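Local coordinates for N2152 (Neocallimastix frontalis, PDB 5U22), which hydrolyses glycosidic bonds as a family 39 glycoside hydrolase of an anaerobic rumen fungus, probably with polyspecific activity on rare arabinosyl substrates, at residues A[25-30]-A[317-322]; A[311-316]-A[334-339]; A[367-372]-A[396-401]. All blocks are in the same frame, centred on the assembly; numbering follows the deposited sequence.

Contact 1. Residues A[25-30]-A[317-322]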
ATOM      1  N   LEU A  25      15.998   0.182 -16.427  1.00 16.23           N
ATOM      2  CA  LEU A  25      15.010  -0.736 -15.876  1.00 16.56           C
ATOM      3  C   LEU A  25      14.663  -1.759 -16.946  1.00 18.39           C
ATOM      4  O   LEU A  25      14.417  -1.394 -18.102  1.00 16.59           O
ATOM      5  CB  LEU A  25      13.744   0.002 -15.437  1.00 19.67           C
ATOM      6  CG  LEU A  25      13.946   1.098 -14.392  1.00 15.81           C
ATOM      7  CD1 LEU A  25      13.547   2.436 -14.972  1.00 21.31           C
ATOM      8  CD2 LEU A  25      13.126   0.792 -13.146  1.00 16.91           C
ATOM      9  N   THR A  26      14.644  -3.033 -16.569  1.00 19.45           N
ATOM     10  CA  THR A  26      14.392  -4.104 -17.524  1.00 16.94           C
ATOM     11  C   THR A  26      13.139  -4.862 -17.114  1.00 15.33           C
ATOM     12  O   THR A  26      13.041  -5.357 -15.985  1.00 17.47           O
ATOM     13  CB  THR A  26      15.598  -5.032 -17.632  1.00 14.68           C
ATOM     14  OG1 THR A  26      16.717  -4.259 -18.073  1.00 18.40           O
ATOM     15  CG2 THR A  26      15.323  -6.150 -18.651  1.00 19.06           C
ATOM     16  N   VAL A  27      12.182  -4.926 -18.033  1.00 17.21           N
ATOM     17  CA  VAL A  27      10.909  -5.609 -17.849  1.00 15.60           C
ATOM     18  C   VAL A  27      11.003  -6.925 -18.605  1.00 16.84           C
ATOM     19  O   VAL A  27      11.297  -6.929 -19.804  1.00 16.05           O
ATOM     20  CB  VAL A  27       9.749  -4.753 -18.383  1.00 12.74           C
ATOM     21  CG1 VAL A  27       8.432  -5.523 -18.351  1.00 15.77           C
ATOM     22  CG2 VAL A  27       9.644  -3.444 -17.608  1.00 17.64           C
ATOM     23  N   ASP A  28      10.781  -8.041 -17.915  1.00 16.46           N
ATOM     24  CA  ASP A  28      10.744  -9.352 -18.560  1.00 20.38           C
ATOM     25  C   ASP A  28       9.286  -9.788 -18.641  1.00 16.49           C
ATOM     26  O   ASP A  28       8.725 -10.286 -17.661  1.00 15.53           O
ATOM     27  CB  ASP A  28      11.584 -10.384 -17.804  1.00 21.33           C
ATOM     28  CG  ASP A  28      11.654 -11.721 -18.534  1.00 21.10           C
ATOM     29  OD1 ASP A  28      10.817 -11.971 -19.437  1.00 18.78           O
ATOM     30  OD2 ASP A  28      12.544 -12.525 -18.207  1.00 22.12           O
ATOM     31  N   CYS A  29       8.692  -9.662 -19.827  1.00 15.73           N
ATOM     32  CA  CYS A  29       7.271  -9.957 -19.957  1.00 15.66           C
ATOM     33  C   CYS A  29       6.940 -11.431 -19.761  1.00 19.79           C
ATOM     34  O   CYS A  29       5.760 -11.752 -19.585  1.00 20.43           O
ATOM     35  CB  CYS A  29       6.765  -9.483 -21.319  1.00 18.39           C
ATOM     36  SG  CYS A  29       7.037  -7.711 -21.587  1.00 21.30           S
ATOM     37  N   ASN A  30       7.930 -12.325 -19.770  1.00 14.52           N
ATOM     38  CA  ASN A  30       7.682 -13.737 -19.500  1.00 16.28           C
ATOM     39  C   ASN A  30       7.748 -14.092 -18.024  1.00 18.93           C
ATOM     40  O   ASN A  30       7.332 -15.189 -17.648  1.00 24.22           O
ATOM     41  CB  ASN A  30       8.687 -14.616 -20.249  1.00 18.79           C
ATOM     42  CG  ASN A  30       8.216 -14.966 -21.638  1.00 36.20           C
ATOM     43  OD1 ASN A  30       7.071 -14.697 -22.000  1.00 33.55           O
ATOM     44  ND2 ASN A  30       9.098 -15.571 -22.428  1.00 30.89           N
ATOM     45  N   VAL A 317       4.595  -8.556 -13.936  1.00 15.23           N
ATOM     46  CA  VAL A 317       5.807  -9.212 -14.405  1.00 12.70           C
ATOM     47  C   VAL A 317       7.024  -8.522 -13.807  1.00 15.25           C
ATOM     48  O   VAL A 317       6.958  -7.388 -13.325  1.00 13.80           O
ATOM     49  CB  VAL A 317       5.908  -9.229 -15.941  1.00 13.07           C
ATOM     50  CG1 VAL A 317       4.774 -10.044 -16.527  1.00 15.93           C
ATOM     51  CG2 VAL A 317       5.861  -7.810 -16.504  1.00 15.11           C
ATOM     52  N   SER A 318       8.157  -9.217 -13.881  1.00 17.57           N
ATOM     53  CA  SER A 318       9.351  -8.783 -13.168  1.00 16.43           C
ATOM     54  C   SER A 318       9.957  -7.531 -13.784  1.00 15.33           C
ATOM     55  O   SER A 318      10.052  -7.386 -15.007  1.00 18.60           O
ATOM     56  CB  SER A 318      10.384  -9.903 -13.139  1.00 17.75           C
ATOM     57  OG  SER A 318       9.943 -10.953 -12.283  1.00 21.31           O
ATOM     58  N   VAL A 319      10.357  -6.618 -12.913  1.00 16.39           N
ATOM     59  CA  VAL A 319      11.068  -5.403 -13.279  1.00 15.45           C
ATOM     60  C   VAL A 319      12.413  -5.456 -12.581  1.00 18.12           C
ATOM     61  O   VAL A 319      12.468  -5.656 -11.361  1.00 15.08           O
ATOM     62  CB  VAL A 319      10.301  -4.136 -12.851  1.00 16.04           C
ATOM     63  CG1 VAL A 319      11.158  -2.891 -13.102  1.00 14.68           C
ATOM     64  CG2 VAL A 319       8.959  -4.034 -13.589  1.00 15.57           C
ATOM     65  N   SER A 320      13.489  -5.270 -13.340  1.00 15.69           N
ATOM     66  CA  SER A 320      14.808  -5.222 -12.727  1.00 14.48           C
ATOM     67  C   SER A 320      15.284  -3.779 -12.711  1.00 13.92           C
ATOM     68  O   SER A 320      15.546  -3.207 -13.785  1.00 17.48           O
ATOM     69  CB  SER A 320      15.798  -6.109 -13.476  1.00 17.48           C
ATOM     70  OG  SER A 320      17.109  -5.934 -12.960  1.00 23.09           O
ATOM     71  N   PRO A 321      15.404  -3.154 -11.546  1.00 14.14           N
ATOM     72  CA  PRO A 321      15.714  -1.726 -11.485  1.00 13.36           C
ATOM     73  C   PRO A 321      17.186  -1.509 -11.180  1.00 16.33           C
ATOM     74  O   PRO A 321      17.938  -2.477 -11.003  1.00 14.90           O
ATOM     75  CB  PRO A 321      14.832  -1.251 -10.327  1.00 15.25           C
ATOM     76  CG  PRO A 321      14.906  -2.416  -9.370  1.00 13.27           C
ATOM     77  CD  PRO A 321      15.029  -3.679 -10.219  1.00 13.87           C
ATOM     78  N   PRO A 322      17.645  -0.255 -11.118  1.00 15.46           N
ATOM     79  CA  PRO A 322      19.073  -0.033 -10.800  1.00 13.55           C
ATOM     80  C   PRO A 322      19.518  -0.666  -9.490  1.00 17.24           C
ATOM     81  O   PRO A 322      20.570  -1.324  -9.456  1.00 17.92           O
ATOM     82  CB  PRO A 322      19.175   1.496 -10.785  1.00 15.39           C
ATOM     83  CG  PRO A 322      18.169   1.925 -11.810  1.00 15.54           C
ATOM     84  CD  PRO A 322      16.998   0.986 -11.592  1.00 13.56           C
TER

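Contact 2. Residues A[311-316]-A[334-339]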
ATOM      1  N   ASP A 311      -5.502   0.801 -13.028  1.00 13.40           N
ATOM      2  CA  ASP A 311      -5.958   0.335 -14.337  1.00 14.60           C
ATOM      3  C   ASP A 311      -5.270  -0.944 -14.779  1.00 18.08           C
ATOM      4  O   ASP A 311      -5.718  -1.557 -15.755  1.00 15.97           O
ATOM      5  CB  ASP A 311      -5.710   1.388 -15.429  1.00 14.87           C
ATOM      6  CG  ASP A 311      -6.624   2.590 -15.319  1.00 23.52           C
ATOM      7  OD1 ASP A 311      -7.609   2.531 -14.553  1.00 20.08           O
ATOM      8  OD2 ASP A 311      -6.360   3.591 -16.031  1.00 23.75           O
ATOM      9  N   MET A 312      -4.175  -1.332 -14.125  1.00 15.53           N
ATOM     10  CA  MET A 312      -3.422  -2.486 -14.590  1.00 15.01           C
ATOM     11  C   MET A 312      -4.262  -3.747 -14.464  1.00 15.68           C
ATOM     12  O   MET A 312      -4.939  -3.961 -13.454  1.00 18.03           O
ATOM     13  CB  MET A 312      -2.122  -2.628 -13.799  1.00 15.77           C
ATOM     14  CG  MET A 312      -1.105  -1.530 -14.107  1.00 13.19           C
ATOM     15  SD  MET A 312       0.409  -1.736 -13.135  1.00 18.08           S
ATOM     16  CE  MET A 312       1.653  -1.472 -14.393  1.00 14.40           C
ATOM     17  N   THR A 313      -4.231  -4.568 -15.516  1.00 15.84           N
ATOM     18  CA  THR A 313      -4.941  -5.839 -15.588  1.00 13.29           C
ATOM     19  C   THR A 313      -3.975  -6.909 -16.086  1.00 14.68           C
ATOM     20  O   THR A 313      -2.869  -6.607 -16.546  1.00 19.06           O
ATOM     21  CB  THR A 313      -6.177  -5.744 -16.503  1.00 16.98           C
ATOM     22  OG1 THR A 313      -5.796  -5.243 -17.790  1.00 16.75           O
ATOM     23  CG2 THR A 313      -7.231  -4.809 -15.913  1.00 18.33           C
ATOM     24  N   GLY A 314      -4.389  -8.174 -15.988  1.00 17.25           N
ATOM     25  CA  GLY A 314      -3.530  -9.275 -16.410  1.00 14.17           C
ATOM     26  C   GLY A 314      -2.558  -9.714 -15.329  1.00 16.26           C
ATOM     27  O   GLY A 314      -2.946  -9.850 -14.164  1.00 17.69           O
ATOM     28  N   ASP A 315      -1.302  -9.941 -15.696  1.00 14.77           N
ATOM     29  CA  ASP A 315      -0.284 -10.416 -14.768  1.00 17.23           C
ATOM     30  C   ASP A 315       0.739  -9.328 -14.502  1.00 16.88           C
ATOM     31  O   ASP A 315       1.144  -8.617 -15.422  1.00 17.16           O
ATOM     32  CB  ASP A 315       0.464 -11.628 -15.325  1.00 15.26           C
ATOM     33  CG  ASP A 315      -0.398 -12.841 -15.432  1.00 20.77           C
ATOM     34  OD1 ASP A 315      -1.274 -13.022 -14.562  1.00 21.71           O
ATOM     35  OD2 ASP A 315      -0.182 -13.620 -16.378  1.00 29.74           O
ATOM     36  N   MET A 316       1.189  -9.232 -13.255  1.00 13.47           N
ATOM     37  CA  MET A 316       2.372  -8.437 -12.959  1.00 13.15           C
ATOM     38  C   MET A 316       3.608  -9.236 -13.349  1.00 15.39           C
ATOM     39  O   MET A 316       3.659 -10.452 -13.148  1.00 16.34           O
ATOM     40  CB  MET A 316       2.420  -8.068 -11.469  1.00 15.16           C
ATOM     41  CG  MET A 316       1.137  -7.457 -10.940  1.00 15.99           C
ATOM     42  SD  MET A 316       0.659  -5.961 -11.843  1.00 15.71           S
ATOM     43  CE  MET A 316       2.087  -4.912 -11.486  1.00 13.98           C
ATOM     44  N   SER A 334       2.732  -4.696 -15.987  1.00 14.76           N
ATOM     45  CA  SER A 334       1.673  -5.677 -16.178  1.00 14.19           C
ATOM     46  C   SER A 334       1.568  -6.044 -17.654  1.00 15.11           C
ATOM     47  O   SER A 334       1.882  -5.244 -18.542  1.00 15.60           O
ATOM     48  CB  SER A 334       0.326  -5.151 -15.660  1.00 15.81           C
ATOM     49  OG  SER A 334      -0.095  -4.036 -16.424  1.00 17.97           O
ATOM     50  N   VAL A 335       1.150  -7.281 -17.910  1.00 13.46           N
ATOM     51  CA  VAL A 335       0.890  -7.762 -19.264  1.00 14.33           C
ATOM     52  C   VAL A 335      -0.499  -8.371 -19.277  1.00 13.98           C
ATOM     53  O   VAL A 335      -0.824  -9.185 -18.408  1.00 15.81           O
ATOM     54  CB  VAL A 335       1.923  -8.804 -19.729  1.00 13.77           C
ATOM     55  CG1 VAL A 335       1.548  -9.313 -21.124  1.00 16.38           C
ATOM     56  CG2 VAL A 335       3.324  -8.233 -19.716  1.00 17.48           C
ATOM     57  N   ASP A 336      -1.307  -7.993 -20.268  1.00 15.46           N
ATOM     58  CA  ASP A 336      -2.678  -8.481 -20.401  1.00 17.38           C
ATOM     59  C   ASP A 336      -2.875  -8.991 -21.825  1.00 18.73           C
ATOM     60  O   ASP A 336      -2.940  -8.192 -22.764  1.00 18.29           O
ATOM     61  CB  ASP A 336      -3.674  -7.368 -20.079  1.00 15.56           C
ATOM     62  CG  ASP A 336      -5.120  -7.851 -20.055  1.00 21.45           C
ATOM     63  OD1 ASP A 336      -5.476  -8.800 -20.782  1.00 19.80           O
ATOM     64  OD2 ASP A 336      -5.919  -7.258 -19.303  1.00 20.29           O
ATOM     65  N   ALA A 337      -2.996 -10.314 -21.984  1.00 16.05           N
ATOM     66  CA  ALA A 337      -3.162 -10.895 -23.314  1.00 18.01           C
ATOM     67  C   ALA A 337      -4.567 -10.732 -23.883  1.00 16.94           C
ATOM     68  O   ALA A 337      -4.743 -10.886 -25.096  1.00 19.35           O
ATOM     69  CB  ALA A 337      -2.806 -12.386 -23.294  1.00 20.22           C
ATOM     70  N   SER A 338      -5.570 -10.439 -23.049  1.00 14.00           N
ATOM     71  CA  SER A 338      -6.916 -10.234 -23.566  1.00 17.07           C
ATOM     72  C   SER A 338      -7.137  -8.793 -24.002  1.00 18.06           C
ATOM     73  O   SER A 338      -7.733  -8.552 -25.055  1.00 16.10           O
ATOM     74  CB  SER A 338      -7.970 -10.635 -22.531  1.00 17.49           C
ATOM     75  OG  SER A 338      -8.297 -12.006 -22.659  1.00 18.54           O
ATOM     76  N   ALA A 339      -6.681  -7.827 -23.206  1.00 18.60           N
ATOM     77  CA  ALA A 339      -6.754  -6.431 -23.618  1.00 15.66           C
ATOM     78  C   ALA A 339      -5.646  -6.083 -24.602  1.00 17.28           C
ATOM     79  O   ALA A 339      -5.730  -5.047 -25.281  1.00 15.20           O
ATOM     80  CB  ALA A 339      -6.680  -5.520 -22.384  1.00 18.33           C
TER
HETATM   81  O   HOH W   1      -1.292  -5.260 -18.315  1.00 20.59           O

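Contact 3. Residues A[367-372]-A[396-401]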
ATOM      1  N   SER A 367       5.526  -7.893 -34.925  1.00 25.30           N
ATOM      2  CA  SER A 367       6.838  -7.295 -35.128  1.00 22.31           C
ATOM      3  C   SER A 367       6.833  -5.797 -34.895  1.00 20.97           C
ATOM      4  O   SER A 367       7.865  -5.142 -35.093  1.00 24.82           O
ATOM      5  CB  SER A 367       7.344  -7.593 -36.542  1.00 26.36           C
ATOM      6  OG  SER A 367       6.569  -6.881 -37.482  1.00 29.44           O
ATOM      7  N   SER A 368       5.703  -5.241 -34.471  1.00 24.82           N
ATOM      8  CA  SER A 368       5.532  -3.799 -34.393  1.00 23.12           C
ATOM      9  C   SER A 368       4.694  -3.472 -33.173  1.00 21.50           C
ATOM     10  O   SER A 368       3.554  -3.931 -33.069  1.00 25.68           O
ATOM     11  CB  SER A 368       4.856  -3.269 -35.656  1.00 32.24           C
ATOM     12  OG  SER A 368       4.914  -1.861 -35.676  1.00 36.30           O
ATOM     13  N   ALA A 369       5.245  -2.668 -32.269  1.00 21.43           N
ATOM     14  CA  ALA A 369       4.538  -2.257 -31.069  1.00 26.12           C
ATOM     15  C   ALA A 369       4.286  -0.758 -31.097  1.00 24.24           C
ATOM     16  O   ALA A 369       5.177   0.027 -31.432  1.00 24.75           O
ATOM     17  CB  ALA A 369       5.327  -2.625 -29.813  1.00 24.75           C
ATOM     18  N   HIS A 370       3.077  -0.357 -30.730  1.00 17.36           N
ATOM     19  CA  HIS A 370       2.783   1.058 -30.553  1.00 20.95           C
ATOM     20  C   HIS A 370       3.108   1.457 -29.115  1.00 21.93           C
ATOM     21  O   HIS A 370       2.572   0.867 -28.170  1.00 18.46           O
ATOM     22  CB  HIS A 370       1.326   1.355 -30.877  1.00 17.87           C
ATOM     23  CG  HIS A 370       1.020   2.813 -30.868  1.00 20.11           C
ATOM     24  ND1 HIS A 370       1.481   3.671 -31.844  1.00 20.67           N
ATOM     25  CD2 HIS A 370       0.352   3.578 -29.974  1.00 21.29           C
ATOM     26  CE1 HIS A 370       1.088   4.900 -31.565  1.00 24.46           C
ATOM     27  NE2 HIS A 370       0.391   4.869 -30.442  1.00 25.21           N
ATOM     28  N   VAL A 371       3.982   2.448 -28.948  1.00 17.30           N
ATOM     29  CA  VAL A 371       4.500   2.830 -27.634  1.00 13.58           C
ATOM     30  C   VAL A 371       4.077   4.259 -27.329  1.00 19.60           C
ATOM     31  O   VAL A 371       4.447   5.189 -28.052  1.00 19.63           O
ATOM     32  CB  VAL A 371       6.027   2.687 -27.565  1.00 16.59           C
ATOM     33  CG1 VAL A 371       6.546   3.124 -26.198  1.00 17.04           C
ATOM     34  CG2 VAL A 371       6.416   1.244 -27.865  1.00 22.28           C
ATOM     35  N   LYS A 372       3.305   4.436 -26.264  1.00 15.48           N
ATOM     36  CA  LYS A 372       2.962   5.758 -25.772  1.00 15.70           C
ATOM     37  C   LYS A 372       3.652   5.963 -24.432  1.00 17.49           C
ATOM     38  O   LYS A 372       3.497   5.144 -23.520  1.00 17.75           O
ATOM     39  CB  LYS A 372       1.451   5.915 -25.631  1.00 17.84           C
ATOM     40  CG  LYS A 372       1.018   7.244 -25.031  1.00 18.28           C
ATOM     41  CD  LYS A 372      -0.500   7.306 -24.992  1.00 21.60           C
ATOM     42  CE  LYS A 372      -1.019   8.677 -24.578  1.00 27.45           C
ATOM     43  NZ  LYS A 372      -2.519   8.674 -24.497  1.00 24.87           N
ATOM     44  N   TYR A 396       7.497   1.007 -32.495  1.00 15.71           N
ATOM     45  CA  TYR A 396       8.823   0.424 -32.352  1.00 18.25           C
ATOM     46  C   TYR A 396       8.848  -0.922 -33.058  1.00 23.42           C
ATOM     47  O   TYR A 396       7.946  -1.745 -32.859  1.00 21.33           O
ATOM     48  CB  TYR A 396       9.185   0.215 -30.881  1.00 20.16           C
ATOM     49  CG  TYR A 396       9.655   1.450 -30.141  1.00 17.47           C
ATOM     50  CD1 TYR A 396       8.790   2.506 -29.887  1.00 16.93           C
ATOM     51  CD2 TYR A 396      10.963   1.543 -29.675  1.00 17.33           C
ATOM     52  CE1 TYR A 396       9.216   3.626 -29.203  1.00 21.95           C
ATOM     53  CE2 TYR A 396      11.399   2.663 -28.985  1.00 17.84           C
ATOM     54  CZ  TYR A 396      10.524   3.696 -28.748  1.00 23.51           C
ATOM     55  OH  TYR A 396      10.958   4.811 -28.066  1.00 21.10           O
ATOM     56  N   SER A 397       9.889  -1.158 -33.855  1.00 18.68           N
ATOM     57  CA  SER A 397      10.095  -2.468 -34.456  1.00 22.37           C
ATOM     58  C   SER A 397      10.644  -3.428 -33.404  1.00 25.75           C
ATOM     59  O   SER A 397      11.588  -3.095 -32.675  1.00 23.51           O
ATOM     60  CB  SER A 397      11.052  -2.350 -35.643  1.00 23.83           C
ATOM     61  OG  SER A 397      11.403  -3.622 -36.165  1.00 25.74           O
ATOM     62  N   ILE A 398      10.048  -4.614 -33.315  1.00 18.96           N
ATOM     63  CA  ILE A 398      10.434  -5.613 -32.323  1.00 18.39           C
ATOM     64  C   ILE A 398      11.387  -6.603 -32.977  1.00 26.79           C
ATOM     65  O   ILE A 398      11.058  -7.198 -34.007  1.00 26.70           O
ATOM     66  CB  ILE A 398       9.203  -6.334 -31.749  1.00 16.91           C
ATOM     67  CG1 ILE A 398       8.299  -5.338 -31.022  1.00 15.58           C
ATOM     68  CG2 ILE A 398       9.626  -7.452 -30.794  1.00 19.15           C
ATOM     69  CD1 ILE A 398       6.946  -5.897 -30.599  1.00 15.38           C
ATOM     70  N   SER A 399      12.561  -6.776 -32.376  1.00 30.23           N
ATOM     71  CA  SER A 399      13.556  -7.741 -32.826  1.00 31.83           C
ATOM     72  C   SER A 399      13.854  -8.688 -31.675  1.00 20.96           C
ATOM     73  O   SER A 399      14.324  -8.249 -30.618  1.00 26.80           O
ATOM     74  CB  SER A 399      14.837  -7.044 -33.294  1.00 37.63           C
ATOM     75  N   ASN A 400      13.599  -9.981 -31.890  1.00 23.04           N
ATOM     76  CA  ASN A 400      13.867 -11.013 -30.891  1.00 23.98           C
ATOM     77  C   ASN A 400      13.174 -10.690 -29.576  1.00 25.90           C
ATOM     78  O   ASN A 400      13.752 -10.834 -28.496  1.00 22.32           O
ATOM     79  CB  ASN A 400      15.364 -11.205 -30.671  1.00 25.36           C
ATOM     80  CG  ASN A 400      16.050 -11.771 -31.883  1.00 38.61           C
ATOM     81  OD1 ASN A 400      15.632 -12.793 -32.424  1.00 37.46           O
ATOM     82  ND2 ASN A 400      17.101 -11.095 -32.336  1.00 40.68           N
ATOM     83  N   GLY A 401      11.931 -10.225 -29.683  1.00 24.04           N
ATOM     84  CA  GLY A 401      11.101  -9.916 -28.537  1.00 21.25           C
ATOM     85  C   GLY A 401      11.548  -8.747 -27.691  1.00 20.15           C
ATOM     86  O   GLY A 401      11.075  -8.611 -26.564  1.00 18.96           O
TER

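Contact 1. Residues A[25-30]-A[317-322]
Thr26 and Ser320 face each other as a hydrogen-bonded pair of two antiparallel strands in the beta sandwich, one near the start of the modelled chain and the other following helix 301-310. Thr26 N donates to Ser320 O at 2.9 Å, and the return bond runs from Ser320 N to Thr26 O at 2.7 Å. The same two carbonyl oxygens also take CA-H contacts, Ser320 O from Leu25 and Thr26 O from Val319, so each oxygen takes one hydrogen bond and, more weakly, one CA-H contact from the opposite strand. One step along, Val27 and Val319 form the non-hydrogen-bonded pair, and their side chains share a face. Val27 turns its two methyl groups to different neighbours: CG2 reaches Val319 CG2 at 4.1 Å, while CG1, anti to the backbone N (chi1 173°), lies 3.9 Å from Val317 CG2. The side chains of Val27 and Val317 cross at about a right angle. At the other end Leu25 lays CD2 against Pro321 CB, 3.9 Å away, and its CG approaches Pro322 CD where the strand gives way to a proline pair.

Beyond this shell, Ala333 of strand 330-336 packs on Val27, Val317 and Val319, whereas strand 353-359 runs along the far edge of 25-28 and binds it through the backbones of Lys355, Asn357 and Lys359. Arg270 bonds to the Val319 carbonyl. Where the chain turns a corner after the strand, Asp28 makes an Asx turn while the same OD1 also bonds Asn360 ND2: Asn30 N meets Asp28 OD1 at 2.9 Å, approaching from above the carboxylate plane.

Contact 2. Residues A[311-316]-A[334-339]
Asp315 and Val335 make a reciprocal antiparallel backbone pair, Asp315 N to Val335 O at 2.9 Å and Val335 N to Asp315 O at 2.8 Å, in the beta hairpin of strands 315-320 and 330-336. Beside this pair the Gly314 backbone comes so near that a CB would run into Val335 O and Asp336 CA; its CA-H instead points at Val335 O. Thr313 and Asp336 meet where the strands part. Thr313 OG1 donates to Asp336 OD2 at 2.5 Å, a short bond that uses the anti lone pair of the carboxylate oxygen. The hydroxyl is brought there by a chi1 of 54°, which sets OG1 between the backbone N and the carbonyl carbon. The other carboxylate oxygen serves its own chain: Ser338 N meets Asp336 OD1 nearly along its C-O bond, completing an Asx turn, while Ala339 N comes to OD1 from well above the carboxylate plane. Three donors thus fix the carboxylate's rotation. A leucine in place of Asp336 would probably leave Thr313 OG1 without this acceptor and the Ser338 and Ala339 amides without theirs, freeing the turn to shift.

Towards the interior, Ser334 is flanked by two methionines. Met312 passes CG within 3.6 Å of Ser334 OG, and Met316, bent at chi2 and chi3, folds SD to 3.9 Å from Ser334 CB. A water bridges Ser334 OG, at 2.6 Å, to the Thr313 carbonyl.

The segment 311-316 leads from helix 301-310 into the sheet, its strand bonded by backbone to strand 31-35 and its neighbour 330-336 continuing to strand 341-347, whose Tyr341 OH also bonds Thr313 OG1.

Contact 3. Residues A[367-372]-A[396-401]
Val371 and Tyr396 carry the side-chain contact, the valine crossing the ring at about a right angle. CG2 of Val371 presses on Tyr396 CD1 at 3.4 Å, a close approach that comes obliquely to the ring, and Val371 CB is 3.7 Å from Tyr396 CE1, so the valine lies obliquely against the CD1 and CE1 carbons. Tyr396 holds CG anti to its carbonyl carbon (chi1 -79°), which carries the ring along the strand pair to Val371. Ile398 approaches from the other end, its extended chain setting CD1 3.7 Å from Ala369 CB. Ile403 of strand 403-408 touches Val371, Tyr396 and Ile398 alike, so this row of side chains packs on a strand that neither of the two is paired with.

Behind the side chains the backbones are firmly paired. Ala369 N reaches Tyr396 O at 2.9 Å, and Tyr396 N returns to Ala369 O at 2.7 Å. The last bond differs: Ile398 N comes to Ser367 O at 2.9 Å from above the carbonyl plane, though its own N-H points almost straight at the oxygen.

Ser368 and Ser397 occupy the more exposed reverse face. This division, aliphatic and aromatic side chains on the face turned to strand 403-408, serines on the other, is characteristic of a two-layered beta sandwich; here antiparallel strands 368-376 and 389-397 form part of it.

All three contacts are antiparallel strand pairings in the beta sandwich. Contacts 1 and 2 share strand 315-320 and touch through Val335 CG2, packed on Val317 CG1 and Cys29 CB. Contact 3 joins other strands of the same mixed sheet, its centre about 17 Å from that of contact 1 and 18 Å from that of contact 2. Buried touching residues number five of eleven in contact 1, four of eight in contact 2 and two of seven in contact 3, the most exposed. Contact 1 rests on aliphatic packing; contact 2 adds a Thr-Asp side-chain bond across the strands and a bridging water; both have an aspartate-based Asx turn. Contact 3, farthest from the chain's centre, is built round an aromatic ring.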